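Local coordinates for protein peroxiredoxin (Mycobacterium tuberculosis, PDB 5EPF) that reduces hydrogen peroxide and organic hydroperoxides to water and alcohols as a thiol-specific peroxidase, protecting the cell against oxidative stress, at residues 125-128 and 134-137. Residues are numbered along the deposited sequence; the frame is centred on the assembly and turned at random.
Sequences TTFV and KVLD
V128 faces both L136 and D137 across an antiparallel pair whose short segments are splayed to 118°: its N donates to D137 O at 2.9 Å, nearly straight at the hydrogen although tilted from the carbonyl plane, while L136 N donates to V128 O at 2.7 Å. One residue set against two is a classic beta bulge, with L136, whose backbone turns towards helical values, in its first position. D137 N has no partner in the model. Two CA-H...O contacts flank these bonds, from F127 CA to D137 O (3.6 Å) and from V135 CA to V128 O (3.5 Å).

The bulge brings the side chains of L136 and D137 onto the same face as V128, whose isopropyl fork divides between them. With CG1 anti to the backbone N (chi1 -178°), that methyl meets L136 CB and CD1, the former at 4.0 Å, and CG2 reaches D137 CB at 3.9 Å. Helix 145-158 covers this side: V128 packs on A152 and L156, and D137 OD2 is hydrogen-bonded to T155 OG1. On the other face the contact is lighter. V135 CG1 comes to the edge of the F127 ring, 4.4 Å from CD1, and the same ring meets that of F109.

The result is a bulged beta hairpin, strands 125-129 and 135-139, closing one side of the central mixed sheet of the peroxiredoxin's thioredoxin fold.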
ATOM      1  N   THR A 125       7.622  -2.023   1.332  1.00  7.64           N
ATOM      2  CA  THR A 125       7.878  -0.597   1.164  1.00  6.88           C
ATOM      3  C   THR A 125       6.544   0.123   1.159  1.00  7.05           C
ATOM      4  O   THR A 125       5.600  -0.348   0.521  1.00  7.01           O
ATOM      5  CB  THR A 125       8.576  -0.317  -0.180  1.00  7.25           C
ATOM      6  OG1 THR A 125       9.582  -1.306  -0.446  1.00  9.23           O
ATOM      7  CG2 THR A 125       9.207   1.045  -0.194  1.00  8.03           C
ATOM      8  N   THR A 126       6.473   1.266   1.843  1.00  6.37           N
ATOM      9  CA  THR A 126       5.257   2.071   1.892  1.00  6.07           C
ATOM     10  C   THR A 126       5.501   3.449   1.310  1.00  6.07           C
ATOM     11  O   THR A 126       6.499   4.107   1.640  1.00  7.04           O
ATOM     12  CB  THR A 126       4.758   2.173   3.330  1.00  6.63           C
ATOM     13  OG1 THR A 126       4.494   0.847   3.810  1.00  7.28           O
ATOM     14  CG2 THR A 126       3.507   3.029   3.448  1.00  8.15           C
ATOM     15  N   PHE A 127       4.567   3.892   0.470  1.00  5.96           N
ATOM     16  CA  PHE A 127       4.633   5.209  -0.161  1.00  5.86           C
ATOM     17  C   PHE A 127       3.433   6.027   0.286  1.00  6.08           C
ATOM     18  O   PHE A 127       2.286   5.605   0.096  1.00  7.54           O
ATOM     19  CB  PHE A 127       4.630   5.054  -1.685  1.00  6.91           C
ATOM     20  CG  PHE A 127       5.806   4.263  -2.192  1.00  6.89           C
ATOM     21  CD1 PHE A 127       7.003   4.882  -2.521  1.00  7.52           C
ATOM     22  CD2 PHE A 127       5.731   2.874  -2.289  1.00  7.92           C
ATOM     23  CE1 PHE A 127       8.105   4.159  -2.942  1.00  8.11           C
ATOM     24  CE2 PHE A 127       6.838   2.126  -2.720  1.00  8.10           C
ATOM     25  CZ  PHE A 127       8.015   2.785  -3.047  1.00  8.05           C
ATOM     26  N   VAL A 128       3.685   7.203   0.856  1.00  6.29           N
ATOM     27  CA  VAL A 128       2.605   8.144   1.150  1.00  6.56           C
ATOM     28  C   VAL A 128       2.481   9.059  -0.063  1.00  6.46           C
ATOM     29  O   VAL A 128       3.438   9.764  -0.411  1.00  7.74           O
ATOM     30  CB  VAL A 128       2.897   8.948   2.427  1.00  7.72           C
ATOM     31  CG1 VAL A 128       1.748   9.890   2.733  1.00  8.72           C
ATOM     32  CG2 VAL A 128       3.197   8.034   3.601  1.00  8.61           C
ATOM     33  N   LYS A 134       2.427  13.385  -5.883  1.00  9.70           N
ATOM     34  CA  LYS A 134       3.752  13.497  -5.284  1.00  9.97           C
ATOM     35  C   LYS A 134       3.934  12.514  -4.139  1.00  8.32           C
ATOM     36  O   LYS A 134       3.038  12.328  -3.308  1.00  9.03           O
ATOM     37  CB  LYS A 134       3.983  14.912  -4.746  1.00 11.22           C
ATOM     38  CG  LYS A 134       4.318  15.949  -5.824  1.00 11.84           C
ATOM     39  CD  LYS A 134       5.611  15.544  -6.555  1.00 13.84           C
ATOM     40  CE  LYS A 134       6.062  16.589  -7.553  1.00 15.27           C
ATOM     41  NZ  LYS A 134       7.229  16.050  -8.272  1.00 15.03           N
ATOM     42  N   VAL A 135       5.122  11.915  -4.067  1.00  8.32           N
ATOM     43  CA  VAL A 135       5.501  11.093  -2.918  1.00  8.77           C
ATOM     44  C   VAL A 135       5.864  12.000  -1.739  1.00  8.50           C
ATOM     45  O   VAL A 135       6.779  12.827  -1.828  1.00  9.23           O
ATOM     46  CB  VAL A 135       6.658  10.148  -3.274  1.00  9.00           C
ATOM     47  CG1 VAL A 135       7.052   9.303  -2.076  1.00  8.97           C
ATOM     48  CG2 VAL A 135       6.301   9.249  -4.450  1.00 10.69           C
ATOM     49  N   LEU A 136       5.139  11.846  -0.628  1.00  8.30           N
ATOM     50  CA  LEU A 136       5.365  12.614   0.594  1.00  8.61           C
ATOM     51  C   LEU A 136       6.314  11.919   1.560  1.00  8.93           C
ATOM     52  O   LEU A 136       6.949  12.591   2.383  1.00 10.03           O
ATOM     53  CB  LEU A 136       4.038  12.838   1.314  1.00  8.84           C
ATOM     54  CG  LEU A 136       2.987  13.632   0.550  1.00  9.71           C
ATOM     55  CD1 LEU A 136       1.690  13.678   1.343  1.00 11.40           C
ATOM     56  CD2 LEU A 136       3.506  15.035   0.223  1.00 11.35           C
ATOM     57  N   ASP A 137       6.395  10.592   1.513  1.00  8.77           N
ATOM     58  CA  ASP A 137       7.250   9.840   2.430  1.00  8.37           C
ATOM     59  C   ASP A 137       7.384   8.426   1.888  1.00  8.27           C
ATOM     60  O   ASP A 137       6.519   7.956   1.153  1.00  8.45           O
ATOM     61  CB  ASP A 137       6.643   9.821   3.846  1.00  9.67           C
ATOM     62  CG  ASP A 137       7.653   9.500   4.945  1.00 11.65           C
ATOM     63  OD1 ASP A 137       8.868   9.418   4.688  1.00 13.68           O
ATOM     64  OD2 ASP A 137       7.190   9.327   6.089  1.00 12.95           O
TER